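Local coordinates for protein-glutamine gamma-glutamyltransferase 2 (Pagrus major, PDB 1G0D) that probably catalyses calcium-dependent cross-linking of proteins, joining peptide-bound glutamine to lysine side chains or other primary amines with release of ammonia, at residues 228-232 against 255-259; 62-68 against 202-207. All coordinates share one frame; numbering follows the deposited sequence.

Interaction 1: residues 228-232 against 255-259; sequences DRGVL and ILQQW
Val231 and Trp259 bring the two backbones closest, with 6.1 Å between their CA atoms, where the loop 228-232 passes one side of the helix 253-261. The indole of Trp259 stands away from the helix with CG anti to its backbone N (chi1 172°), which carries the ring to the loop. There its NE1 donates a hydrogen bond to Arg229 O at 3.0 Å. The N-H points fairly straight at the oxygen (156°), and Arg229 O lies near the indole plane, yet the donor sits well above the carbonyl plane of Arg229. Gly230 O is also 3.0 Å from Trp259 NE1, at the same edge of the ring. One face of the indole receives Val231, whose CG2 stands 4.1 Å from the centroid of the five-membered ring and only 8° off its normal, a CH-pi contact. The other branch, Val231 CG1, meets Ile255 CG2 at 3.7 Å, and Leu232 CD2 reaches the same Ile255 methyl at 3.7 Å. Beyond them, Val274 of helix 272-286 touches both Leu232 and Ile255. This buried apolar cluster belongs to the transglutaminase catalytic core: the side chain of Leu232 is about 10 Å from that of active-site Cys272.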
# COMPACT_ATOMS: atom_id res chain seq x y z
N ASP A 228 -8.12 -11.51 -15.03
CA ASP A 228 -8.04 -12.95 -15.07
C ASP A 228 -6.90 -13.54 -14.25
O ASP A 228 -7.01 -14.66 -13.74
CB ASP A 228 -8.03 -13.46 -16.51
CG ASP A 228 -7.14 -12.67 -17.39
OD1 ASP A 228 -7.37 -11.45 -17.51
OD2 ASP A 228 -6.20 -13.28 -17.96
N ARG A 229 -5.81 -12.80 -14.07
CA ARG A 229 -4.73 -13.33 -13.25
C ARG A 229 -4.25 -12.37 -12.20
O ARG A 229 -3.29 -12.65 -11.53
CB ARG A 229 -3.57 -13.74 -14.11
CG ARG A 229 -3.84 -14.97 -14.94
CD ARG A 229 -2.60 -15.42 -15.71
NE ARG A 229 -2.97 -16.11 -16.95
CZ ARG A 229 -2.41 -17.23 -17.39
NH1 ARG A 229 -1.44 -17.79 -16.69
NH2 ARG A 229 -2.81 -17.79 -18.52
N GLY A 230 -4.94 -11.26 -12.03
CA GLY A 230 -4.53 -10.26 -11.06
C GLY A 230 -4.38 -10.89 -9.72
O GLY A 230 -4.76 -12.03 -9.55
N VAL A 231 -3.85 -10.16 -8.75
CA VAL A 231 -3.68 -10.78 -7.45
C VAL A 231 -4.91 -10.69 -6.58
O VAL A 231 -5.20 -11.63 -5.82
CB VAL A 231 -2.50 -10.15 -6.70
CG1 VAL A 231 -2.41 -10.64 -5.18
CG2 VAL A 231 -1.28 -10.48 -7.47
N LEU A 232 -5.64 -9.58 -6.68
CA LEU A 232 -6.83 -9.39 -5.87
C LEU A 232 -8.03 -8.96 -6.68
O LEU A 232 -7.91 -8.33 -7.73
CB LEU A 232 -6.59 -8.31 -4.82
CG LEU A 232 -5.78 -8.63 -3.57
CD1 LEU A 232 -5.21 -7.33 -3.01
CD2 LEU A 232 -6.66 -9.34 -2.55
N ILE A 255 -2.49 -13.22 1.26
CA ILE A 255 -3.12 -12.95 -0.03
C ILE A 255 -2.24 -13.56 -1.14
O ILE A 255 -2.75 -14.21 -2.05
CB ILE A 255 -3.21 -11.45 -0.28
CG1 ILE A 255 -4.22 -10.83 0.66
CG2 ILE A 255 -3.52 -11.19 -1.71
CD1 ILE A 255 -4.04 -9.35 0.81
N LEU A 256 -0.93 -13.33 -1.06
CA LEU A 256 0.01 -13.86 -2.05
C LEU A 256 0.09 -15.39 -2.02
O LEU A 256 0.06 -16.03 -3.07
CB LEU A 256 1.40 -13.25 -1.86
CG LEU A 256 1.56 -11.73 -2.07
CD1 LEU A 256 2.99 -11.28 -1.70
CD2 LEU A 256 1.30 -11.37 -3.51
N GLN A 257 0.16 -16.00 -0.85
CA GLN A 257 0.24 -17.45 -0.83
C GLN A 257 -1.06 -18.04 -1.40
O GLN A 257 -1.03 -19.04 -2.13
CB GLN A 257 0.51 -17.99 0.58
CG GLN A 257 1.81 -17.50 1.26
CD GLN A 257 3.13 -18.10 0.68
OE1 GLN A 257 3.13 -18.79 -0.35
NE2 GLN A 257 4.26 -17.83 1.35
N GLN A 258 -2.19 -17.40 -1.10
CA GLN A 258 -3.50 -17.86 -1.58
C GLN A 258 -3.63 -17.76 -3.10
O GLN A 258 -4.11 -18.69 -3.74
CB GLN A 258 -4.59 -17.02 -0.91
CG GLN A 258 -5.99 -17.56 -1.10
CD GLN A 258 -7.06 -16.79 -0.29
OE1 GLN A 258 -8.09 -16.37 -0.86
NE2 GLN A 258 -6.83 -16.61 1.03
N TRP A 259 -3.21 -16.63 -3.66
CA TRP A 259 -3.20 -16.38 -5.10
C TRP A 259 -2.36 -17.46 -5.86
O TRP A 259 -2.77 -18.00 -6.88
CB TRP A 259 -2.60 -15.00 -5.36
CG TRP A 259 -2.35 -14.70 -6.80
CD1 TRP A 259 -3.26 -14.23 -7.70
CD2 TRP A 259 -1.09 -14.81 -7.51
NE1 TRP A 259 -2.66 -14.04 -8.94
CE2 TRP A 259 -1.34 -14.38 -8.85
CE3 TRP A 259 0.20 -15.21 -7.16
CZ2 TRP A 259 -0.33 -14.36 -9.82
CZ3 TRP A 259 1.20 -15.18 -8.13
CH2 TRP A 259 0.93 -14.76 -9.45

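Interaction 2: residues 62-68 against 202-207; sequences LGKRDEV and SEMDIE
Ile206 sets its CG1 anti to the carbonyl carbon (chi1 -76°) and extends CD1 to Gly63, while a bend at chi3 of Arg65 (-65°) turns the guanidinium toward Ser202. The receiving loop is a beta-hairpin turn with a classic beta bulge, since Glu67 and Val68 both face Leu62. Ile206 enters it as an apolar wedge: its CD1 lies 3.3 Å from Gly63 CA and 3.7 Å from Glu67 CB, and its CG2 is 4.1 Å from Val68 CG2. The backbone of Gly63 has a positive phi (99°), a conformation suited to glycine, and Ile206 CD1 packs directly on its CA. At the solvent-exposed border, Arg65 NH1 donates to Ser202 OG at 2.6 Å, the oxygen lying in the guanidinium plane, although the arginine is poorly ordered and the bond correspondingly less certain. Glu67 also approaches this group from within the loop. Its OE1 is 2.9 Å from Arg65 NH1, a salt bridge by charge alone because the oxygen lies well out of the guanidinium plane. Arg65 N donates a hydrogen bond to the second carboxylate oxygen, Glu67 OE2, at 2.7 Å, on the syn side and somewhat out of the carboxylate plane.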
# COMPACT_ATOMS: atom_id res chain seq x y z
N LEU A 62 18.41 -17.43 -18.66
CA LEU A 62 17.23 -16.79 -18.07
C LEU A 62 15.97 -17.23 -18.84
O LEU A 62 15.99 -17.33 -20.07
CB LEU A 62 17.38 -15.25 -18.17
CG LEU A 62 17.48 -14.36 -16.92
CD1 LEU A 62 17.07 -12.96 -17.30
CD2 LEU A 62 16.60 -14.87 -15.79
N GLY A 63 14.88 -17.51 -18.13
CA GLY A 63 13.67 -17.89 -18.82
C GLY A 63 13.47 -19.37 -18.83
O GLY A 63 14.44 -20.12 -18.94
N LYS A 64 12.20 -19.77 -18.74
CA LYS A 64 11.79 -21.19 -18.71
C LYS A 64 12.13 -21.92 -19.99
O LYS A 64 12.09 -23.14 -20.03
CB LYS A 64 10.28 -21.33 -18.45
CG LYS A 64 9.90 -21.46 -16.96
CD LYS A 64 10.33 -20.20 -16.13
CE LYS A 64 9.15 -19.35 -15.60
NZ LYS A 64 9.50 -17.87 -15.61
N ARG A 65 12.47 -21.16 -21.02
CA ARG A 65 12.83 -21.73 -22.30
C ARG A 65 14.05 -21.02 -22.83
O ARG A 65 14.17 -20.81 -24.03
CB ARG A 65 11.69 -21.55 -23.29
CG ARG A 65 10.60 -22.59 -23.15
CD ARG A 65 9.40 -22.24 -24.00
NE ARG A 65 8.76 -21.01 -23.54
CZ ARG A 65 9.10 -19.79 -23.94
NH1 ARG A 65 8.45 -18.74 -23.46
NH2 ARG A 65 10.09 -19.61 -24.82
N ASP A 66 14.95 -20.62 -21.95
CA ASP A 66 16.15 -19.91 -22.36
C ASP A 66 15.86 -18.68 -23.21
O ASP A 66 16.62 -18.34 -24.10
CB ASP A 66 17.07 -20.83 -23.13
CG ASP A 66 17.95 -21.61 -22.22
OD1 ASP A 66 17.43 -22.14 -21.20
OD2 ASP A 66 19.16 -21.69 -22.52
N GLU A 67 14.76 -18.02 -22.91
CA GLU A 67 14.39 -16.81 -23.62
C GLU A 67 15.65 -15.90 -23.70
O GLU A 67 15.85 -15.13 -24.65
CB GLU A 67 13.24 -16.11 -22.87
CG GLU A 67 11.85 -16.72 -23.09
CD GLU A 67 11.42 -17.68 -21.98
OE1 GLU A 67 10.28 -17.58 -21.47
OE2 GLU A 67 12.22 -18.56 -21.61
N VAL A 68 16.52 -15.96 -22.69
CA VAL A 68 17.72 -15.15 -22.75
C VAL A 68 18.98 -15.87 -22.22
O VAL A 68 18.96 -16.53 -21.19
CB VAL A 68 17.49 -13.79 -22.02
CG1 VAL A 68 18.78 -13.00 -21.95
CG2 VAL A 68 16.46 -12.97 -22.81
N SER A 202 7.27 -13.84 -23.89
CA SER A 202 8.12 -14.15 -22.75
C SER A 202 9.53 -13.56 -22.74
O SER A 202 9.99 -13.03 -21.71
CB SER A 202 8.25 -15.66 -22.64
OG SER A 202 8.64 -16.15 -23.91
N GLU A 203 10.22 -13.70 -23.88
CA GLU A 203 11.58 -13.21 -24.08
C GLU A 203 11.71 -11.68 -24.03
O GLU A 203 12.59 -11.14 -23.37
CB GLU A 203 12.11 -13.72 -25.41
CG GLU A 203 13.54 -13.35 -25.64
CD GLU A 203 13.91 -13.41 -27.08
OE1 GLU A 203 15.02 -13.88 -27.39
OE2 GLU A 203 13.07 -12.99 -27.89
N MET A 204 10.84 -10.99 -24.75
CA MET A 204 10.86 -9.54 -24.71
C MET A 204 10.58 -9.09 -23.28
O MET A 204 11.23 -8.19 -22.77
CB MET A 204 9.81 -8.98 -25.66
CG MET A 204 9.90 -7.50 -25.96
SD MET A 204 8.49 -7.02 -27.05
CE MET A 204 8.45 -5.24 -26.79
N ASP A 205 9.61 -9.71 -22.62
CA ASP A 205 9.28 -9.36 -21.24
C ASP A 205 10.50 -9.55 -20.34
O ASP A 205 10.77 -8.71 -19.49
CB ASP A 205 8.14 -10.23 -20.71
CG ASP A 205 7.94 -10.09 -19.21
OD1 ASP A 205 7.62 -8.96 -18.75
OD2 ASP A 205 8.10 -11.09 -18.47
N ILE A 206 11.23 -10.65 -20.52
CA ILE A 206 12.40 -10.87 -19.68
C ILE A 206 13.43 -9.77 -19.91
O ILE A 206 14.06 -9.23 -18.98
CB ILE A 206 13.04 -12.27 -19.94
CG1 ILE A 206 12.18 -13.35 -19.27
CG2 ILE A 206 14.43 -12.38 -19.34
CD1 ILE A 206 12.67 -14.77 -19.49
N GLU A 207 13.59 -9.40 -21.17
CA GLU A 207 14.55 -8.39 -21.49
C GLU A 207 14.19 -7.04 -20.87
O GLU A 207 15.05 -6.20 -20.66
CB GLU A 207 14.68 -8.31 -23.01
CG GLU A 207 14.98 -9.69 -23.64
CD GLU A 207 15.37 -9.63 -25.10
OE1 GLU A 207 14.57 -9.12 -25.92
OE2 GLU A 207 16.47 -10.11 -25.44

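In the fold
From the N terminus, strand 55-62 turns through 62-68 into strand 68-72, at the margin of a five-stranded sheet in the N-terminal beta domain. The chain then runs through 133 residues before helix 202-208 returns to that hairpin in interaction 2, joining it to the helical part of the core. After helix 212-223, the loop 228-232 opens interaction 1, which closes on helix 253-261 after 22 intervening residues. The two closures follow in series, neither nested nor crossing. Interactions 1 and 2 have centres about 23 Å apart and nearest atoms about 11 Å apart. Helix 184-193 is a shared neighbour: Asp193 forms a salt bridge with Lys64, and Ile187, Glu190 and Val191 touch Trp259.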